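Long-range contacts in diaminopimelate decarboxylase (Methanocaldococcus jannaschii, PDB 1TWI), which uses pyridoxal 5'-phosphate to decarboxylate meso-diaminopimelate to L-lysine, the last step of lysine biosynthesis by the diaminopimelate pathway: residues E223-V228 and V245-G250; A156-P161 and H208-S213. One frame throughout, in Å; residues are numbered along the deposited sequence.

In the fold
Both contacts belong to the pyridoxal-binding TIM barrel. Going from the N terminus, strand 153-160 leads through helices 169-177 and 188-198 to strand 202-208, where contact 2 closes the first loop by pairing the C-terminal ends of these two neighbouring parallel strands. The chain then runs past Ser213 into helix 219-237, and contact 1 closes a second, shorter loop by laying that helix against the end of strand 244-246. The loops follow one another in series, neither nested nor crossed, with contact centres about 7 Å apart. Asn246 O accepts a probable hydrogen bond from Cys209 N, continuing the sheet from one contact to the other, and both contacts reach the same cofactor.

Contact 1 (E223-V228 and V245-G250); sequences EETRKV and VNLGGG. With PLP (pyridoxal-5'-phosphate), chain E.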
loop_
_atom_site.group_PDB
_atom_site.type_symbol
_atom_site.label_atom_id
_atom_site.label_comp_id
_atom_site.label_asym_id
_atom_site.label_seq_id
_atom_site.Cartn_x
_atom_site.Cartn_y
_atom_site.Cartn_z
ATOM N N GLU A 223 -19.776 18.537 17.347
ATOM C CA GLU A 223 -21.025 18.123 16.695
ATOM C C GLU A 223 -21.256 16.604 16.850
ATOM O O GLU A 223 -22.378 16.162 17.073
ATOM C CB GLU A 223 -20.998 18.522 15.206
ATOM C CG GLU A 223 -22.247 18.097 14.408
ATOM C CD GLU A 223 -23.508 18.871 14.797
ATOM O OE1 GLU A 223 -23.427 19.886 15.556
ATOM O OE2 GLU A 223 -24.590 18.453 14.317
ATOM N N GLU A 224 -20.196 15.818 16.695
ATOM C CA GLU A 224 -20.304 14.368 16.933
ATOM C C GLU A 224 -20.783 14.145 18.372
ATOM O O GLU A 224 -21.706 13.362 18.634
ATOM C CB GLU A 224 -18.910 13.681 16.789
ATOM C CG GLU A 224 -18.887 12.203 17.332
ATOM C CD GLU A 224 -17.480 11.625 17.530
ATOM O OE1 GLU A 224 -16.465 12.403 17.502
ATOM O OE2 GLU A 224 -17.372 10.395 17.756
ATOM N N THR A 225 -20.185 14.853 19.327
ATOM C CA THR A 225 -20.564 14.589 20.722
ATOM C C THR A 225 -22.024 14.949 21.004
ATOM O O THR A 225 -22.756 14.179 21.672
ATOM C CB THR A 225 -19.620 15.346 21.705
ATOM O OG1 THR A 225 -18.259 14.946 21.461
ATOM C CG2 THR A 225 -19.931 14.984 23.106
ATOM N N ARG A 226 -22.451 16.093 20.455
ATOM C CA ARG A 226 -23.825 16.492 20.651
ATOM C C ARG A 226 -24.780 15.437 20.046
ATOM O O ARG A 226 -25.745 15.045 20.669
ATOM C CB ARG A 226 -24.109 17.804 19.940
ATOM C CG ARG A 226 -23.339 19.043 20.496
ATOM C CD ARG A 226 -23.756 20.297 19.708
ATOM N NE ARG A 226 -23.181 21.526 20.254
ATOM C CZ ARG A 226 -23.358 22.740 19.724
ATOM N NH1 ARG A 226 -24.104 22.870 18.605
ATOM N NH2 ARG A 226 -22.847 23.824 20.352
ATOM N N LYS A 227 -24.507 15.004 18.823
ATOM C CA LYS A 227 -25.465 14.093 18.181
ATOM C C LYS A 227 -25.471 12.666 18.735
ATOM O O LYS A 227 -26.517 11.975 18.713
ATOM C CB LYS A 227 -25.260 14.163 16.676
ATOM C CG LYS A 227 -25.453 15.620 16.150
ATOM C CD LYS A 227 -26.917 16.006 16.342
ATOM C CE LYS A 227 -27.140 17.550 16.273
ATOM N NZ LYS A 227 -27.121 18.041 14.915
ATOM N N VAL A 228 -24.316 12.243 19.259
ATOM C CA VAL A 228 -24.223 10.942 19.897
ATOM C C VAL A 228 -25.001 11.034 21.218
ATOM O O VAL A 228 -25.831 10.171 21.530
ATOM C CB VAL A 228 -22.747 10.525 20.175
ATOM C CG1 VAL A 228 -22.726 9.272 21.113
ATOM C CG2 VAL A 228 -22.045 10.191 18.834
ATOM N N VAL A 245 -19.898 5.355 26.359
ATOM C CA VAL A 245 -19.980 6.168 25.146
ATOM C C VAL A 245 -18.528 6.211 24.640
ATOM O O VAL A 245 -17.603 6.619 25.341
ATOM C CB VAL A 245 -20.517 7.588 25.416
ATOM C CG1 VAL A 245 -20.264 8.471 24.177
ATOM C CG2 VAL A 245 -22.042 7.495 25.658
ATOM N N ASN A 246 -18.323 5.741 23.415
ATOM C CA ASN A 246 -16.969 5.682 22.835
ATOM C C ASN A 246 -17.025 6.627 21.655
ATOM O O ASN A 246 -17.821 6.412 20.723
ATOM C CB ASN A 246 -16.696 4.215 22.419
ATOM C CG ASN A 246 -15.350 4.015 21.714
ATOM O OD1 ASN A 246 -14.745 4.963 21.178
ATOM N ND2 ASN A 246 -14.891 2.745 21.678
ATOM N N LEU A 247 -16.229 7.704 21.705
ATOM C CA LEU A 247 -16.297 8.676 20.628
ATOM C C LEU A 247 -15.256 8.520 19.534
ATOM O O LEU A 247 -15.087 9.405 18.686
ATOM C CB LEU A 247 -16.298 10.114 21.217
ATOM C CG LEU A 247 -17.528 10.368 22.148
ATOM C CD1 LEU A 247 -17.331 11.703 22.957
ATOM C CD2 LEU A 247 -18.831 10.463 21.325
ATOM N N GLY A 248 -14.577 7.363 19.499
ATOM C CA GLY A 248 -13.667 7.132 18.366
ATOM C C GLY A 248 -12.368 7.920 18.420
ATOM O O GLY A 248 -11.971 8.451 19.476
ATOM N N GLY A 249 -11.680 8.004 17.292
ATOM C CA GLY A 249 -10.433 8.741 17.280
ATOM C C GLY A 249 -10.526 9.881 16.267
ATOM O O GLY A 249 -11.601 10.521 16.092
ATOM N N GLY A 250 -9.407 10.171 15.623
ATOM C CA GLY A 250 -9.400 11.181 14.592
ATOM C C GLY A 250 -8.690 12.500 14.907
ATOM O O GLY A 250 -8.551 13.292 13.968
HETATM N N1 PLP E . -11.448 4.287 15.589
HETATM C C2 PLP E . -11.869 3.789 14.369
HETATM C C2A PLP E . -13.233 3.058 14.356
HETATM C C3 PLP E . -11.024 3.960 13.275
HETATM O O3 PLP E . -11.468 3.457 12.094
HETATM C C4 PLP E . -9.829 4.626 13.333
HETATM C C4A PLP E . -8.960 4.763 12.037
HETATM O O4A PLP E . -9.262 4.062 11.123
HETATM C C5 PLP E . -9.392 5.143 14.574
HETATM C C6 PLP E . -10.233 4.963 15.660
HETATM C C5A PLP E . -8.105 5.912 14.835
HETATM O O4P PLP E . -8.013 7.113 14.026
HETATM P P PLP E . -6.827 8.148 14.215
HETATM O O1P PLP E . -7.107 9.177 13.197
HETATM O O2P PLP E . -5.572 7.379 13.912
HETATM O O3P PLP E . -6.881 8.668 15.580
#
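Leu247 CB and CD2 lie over one face of the Glu224 carboxylate, offset from its centre, with CB 3.6 Å from Glu224 OE2; Ile211 CG2 covers the opposite face, and Leu247 O comes in at the edge near OE2, close to the plane. The glutamate reaches across with an extended chain, CG anti to the backbone N (chi1 167°). Farther along helix 219-237, Thr225 crosses Leu247 at about a right angle, its OG1 3.7 Å from Leu247 CD1; that hydroxyl is hydrogen-bonded to Phe221 O one turn back. Val228 CG2 packs 4.1 Å from Leu247 CD2, and its other branch meets Val245 tip to tip, with Val228 CG1 4.0 Å from Val245 CG1. Leu247 thus fills the seam between helix and strand in a beta-alpha-beta unit of the TIM barrel, with Ile271 of helix 264-276 also against it.

Beyond the strand the chain turns to the cofactor. Gly248 N donates to Asn246 OD1 at 2.9 Å (162°), an Asx turn, while Asn246 ND2 bonds to Glu290. Gly249 passes the phosphate with no side chain and gives its N-H to His210 ND1. Gly250 N then binds PLP O3P at 2.9 Å (159°); PLP is also hydrogen-bonded to Ser213, Gly292, Arg293 and Tyr387.

Glu224 OE2 stands 2.7 Å from Leu247 O, with Cys209 O also nearby. With two oxygens this close in a buried setting, the acid probably holds a proton and may donate it to Leu247 O, so Glu224 is probably neutral where helix 219-237 meets the loop leading to the phosphate.

Contact 2 (A156-P161 and H208-S213); sequences AFRINP and HCHIGS. With PLP (pyridoxal-5'-phosphate), chain E.
Arg158 NE, Ile159 O and His210 N converge on one water. It accepts from Arg158 NE at 3.1 Å and from His210 N at 3.2 Å, and can donate to Ile159 O, bridging strand end and loop. Direct backbone bonds lie just before it: His208 N reaches Phe157 O at 2.7 Å, and Ile159 N meets His208 O at 2.8 Å.

These bonds flank a parallel bridge between Arg158 and His208, whose side chains leave the same face of the sheet and run side by side. Arg158 extends with CG anti to its backbone N (chi1 175°), laying CG 3.3 Å from His208 ND1 at the edge of the imidazole. Guanidinium and ring stand 88° apart. ND1 is buried with no polar partner, whereas NE2 is held by Glu290. Residues 209-213 follow the C-terminal end of strand 202-208, where TIM barrels carry their active sites. The His210 ring has PLP C2 3.4 Å above its centre and Gly212 N over the opposite face, toward the rim; a weak bond from Arg158 NH2 reaches His210 O, 3.4 Å away. Cys358 of the second subunit, the predicted proton donor, packs on Arg158. On the helix 219-237 side, Cys209 SG touches Pro161 CD at 3.5 Å. Ser213 OG, also hydrogen-bonded to Arg293, contacts PLP O1P in a bond modelled doubtfully short.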
loop_
_atom_site.group_PDB
_atom_site.type_symbol
_atom_site.label_atom_id
_atom_site.label_comp_id
_atom_site.label_asym_id
_atom_site.label_seq_id
_atom_site.Cartn_x
_atom_site.Cartn_y
_atom_site.Cartn_z
ATOM N N ALA A 156 -21.646 -3.115 21.885
ATOM C CA ALA A 156 -21.804 -1.670 21.813
ATOM C C ALA A 156 -22.271 -1.500 20.341
ATOM O O ALA A 156 -22.233 -2.455 19.552
ATOM C CB ALA A 156 -20.437 -0.962 22.060
ATOM N N PHE A 157 -22.750 -0.324 19.958
ATOM C CA PHE A 157 -23.231 -0.154 18.610
ATOM C C PHE A 157 -22.586 1.036 17.976
ATOM O O PHE A 157 -22.609 2.136 18.550
ATOM C CB PHE A 157 -24.786 0.030 18.651
ATOM C CG PHE A 157 -25.492 -1.185 19.146
ATOM C CD1 PHE A 157 -25.488 -1.508 20.499
ATOM C CD2 PHE A 157 -26.010 -2.091 18.233
ATOM C CE1 PHE A 157 -25.983 -2.753 20.941
ATOM C CE2 PHE A 157 -26.507 -3.345 18.665
ATOM C CZ PHE A 157 -26.492 -3.670 19.992
ATOM N N ARG A 158 -21.993 0.840 16.800
ATOM C CA ARG A 158 -21.355 1.973 16.107
ATOM C C ARG A 158 -22.490 2.661 15.347
ATOM O O ARG A 158 -23.094 2.080 14.459
ATOM C CB ARG A 158 -20.293 1.497 15.098
ATOM C CG ARG A 158 -19.713 2.644 14.288
ATOM C CD ARG A 158 -18.535 2.204 13.383
ATOM N NE ARG A 158 -17.891 3.382 12.777
ATOM C CZ ARG A 158 -16.749 3.350 12.106
ATOM N NH1 ARG A 158 -16.113 2.195 11.936
ATOM N NH2 ARG A 158 -16.243 4.478 11.609
ATOM N N ILE A 159 -22.771 3.900 15.710
ATOM C CA ILE A 159 -23.860 4.647 15.088
ATOM C C ILE A 159 -23.347 5.790 14.224
ATOM O O ILE A 159 -22.247 6.310 14.460
ATOM C CB ILE A 159 -24.766 5.287 16.172
ATOM C CG1 ILE A 159 -23.917 6.252 17.066
ATOM C CG2 ILE A 159 -25.246 4.229 17.204
ATOM C CD1 ILE A 159 -24.771 6.978 18.209
ATOM N N ASN A 160 -24.171 6.210 13.259
ATOM C CA ASN A 160 -23.859 7.350 12.385
ATOM C C ASN A 160 -24.911 8.386 12.797
ATOM O O ASN A 160 -26.025 8.349 12.316
ATOM C CB ASN A 160 -24.052 6.922 10.957
ATOM C CG ASN A 160 -23.145 5.779 10.615
ATOM O OD1 ASN A 160 -22.080 5.655 11.222
ATOM N ND2 ASN A 160 -23.522 4.962 9.647
ATOM N N PRO A 161 -24.557 9.271 13.726
ATOM C CA PRO A 161 -25.425 10.328 14.274
ATOM C C PRO A 161 -25.838 11.326 13.238
ATOM O O PRO A 161 -25.221 11.434 12.167
ATOM C CB PRO A 161 -24.598 10.914 15.421
ATOM C CG PRO A 161 -23.189 10.755 14.945
ATOM C CD PRO A 161 -23.149 9.472 14.105
ATOM N N HIS A 208 -20.929 3.762 19.993
ATOM C CA HIS A 208 -19.606 4.150 19.491
ATOM C C HIS A 208 -19.828 4.999 18.240
ATOM O O HIS A 208 -20.862 4.878 17.531
ATOM C CB HIS A 208 -18.840 2.863 19.114
ATOM C CG HIS A 208 -17.636 3.089 18.253
ATOM N ND1 HIS A 208 -17.667 2.975 16.885
ATOM C CD2 HIS A 208 -16.356 3.404 18.571
ATOM C CE1 HIS A 208 -16.455 3.194 16.395
ATOM N NE2 HIS A 208 -15.637 3.455 17.402
ATOM N N CYS A 209 -18.866 5.884 17.958
ATOM C CA CYS A 209 -18.943 6.698 16.754
ATOM C C CYS A 209 -17.486 7.098 16.455
ATOM O O CYS A 209 -16.682 7.351 17.362
ATOM C CB CYS A 209 -19.792 7.956 17.015
ATOM S SG CYS A 209 -19.956 8.998 15.577
ATOM N N HIS A 210 -17.143 7.090 15.187
ATOM C CA HIS A 210 -15.819 7.474 14.765
ATOM C C HIS A 210 -16.111 8.216 13.485
ATOM O O HIS A 210 -16.727 7.664 12.533
ATOM C CB HIS A 210 -14.955 6.273 14.455
ATOM C CG HIS A 210 -13.663 6.665 13.833
ATOM N ND1 HIS A 210 -12.656 7.271 14.559
ATOM C CD2 HIS A 210 -13.241 6.612 12.545
ATOM C CE1 HIS A 210 -11.667 7.578 13.740
ATOM N NE2 HIS A 210 -12.001 7.190 12.511
ATOM N N ILE A 211 -15.693 9.476 13.443
ATOM C CA ILE A 211 -16.059 10.296 12.309
ATOM C C ILE A 211 -15.066 10.621 11.223
ATOM O O ILE A 211 -15.464 11.159 10.199
ATOM C CB ILE A 211 -16.639 11.637 12.805
ATOM C CG1 ILE A 211 -15.563 12.421 13.582
ATOM C CG2 ILE A 211 -17.824 11.393 13.694
ATOM C CD1 ILE A 211 -16.027 13.799 14.087
ATOM N N GLY A 212 -13.781 10.303 11.397
ATOM C CA GLY A 212 -12.845 10.668 10.351
ATOM C C GLY A 212 -11.457 10.688 10.946
ATOM O O GLY A 212 -11.279 10.254 12.099
ATOM N N SER A 213 -10.481 11.214 10.207
ATOM C CA SER A 213 -9.100 11.180 10.675
ATOM C C SER A 213 -8.346 12.434 10.228
ATOM O O SER A 213 -8.725 13.082 9.247
ATOM C CB SER A 213 -8.411 9.911 10.127
ATOM O OG SER A 213 -7.131 9.624 10.741
HETATM N N1 PLP E . -11.448 4.287 15.589
HETATM C C2 PLP E . -11.869 3.789 14.369
HETATM C C2A PLP E . -13.233 3.058 14.356
HETATM C C3 PLP E . -11.024 3.960 13.275
HETATM O O3 PLP E . -11.468 3.457 12.094
HETATM C C4 PLP E . -9.829 4.626 13.333
HETATM C C4A PLP E . -8.960 4.763 12.037
HETATM O O4A PLP E . -9.262 4.062 11.123
HETATM C C5 PLP E . -9.392 5.143 14.574
HETATM C C6 PLP E . -10.233 4.963 15.660
HETATM C C5A PLP E . -8.105 5.912 14.835
HETATM O O4P PLP E . -8.013 7.113 14.026
HETATM P P PLP E . -6.827 8.148 14.215
HETATM O O1P PLP E . -7.107 9.177 13.197
HETATM O O2P PLP E . -5.572 7.379 13.912
HETATM O O3P PLP E . -6.881 8.668 15.580
HETATM O O HOH W 1 -19.409 6.030 13.268
#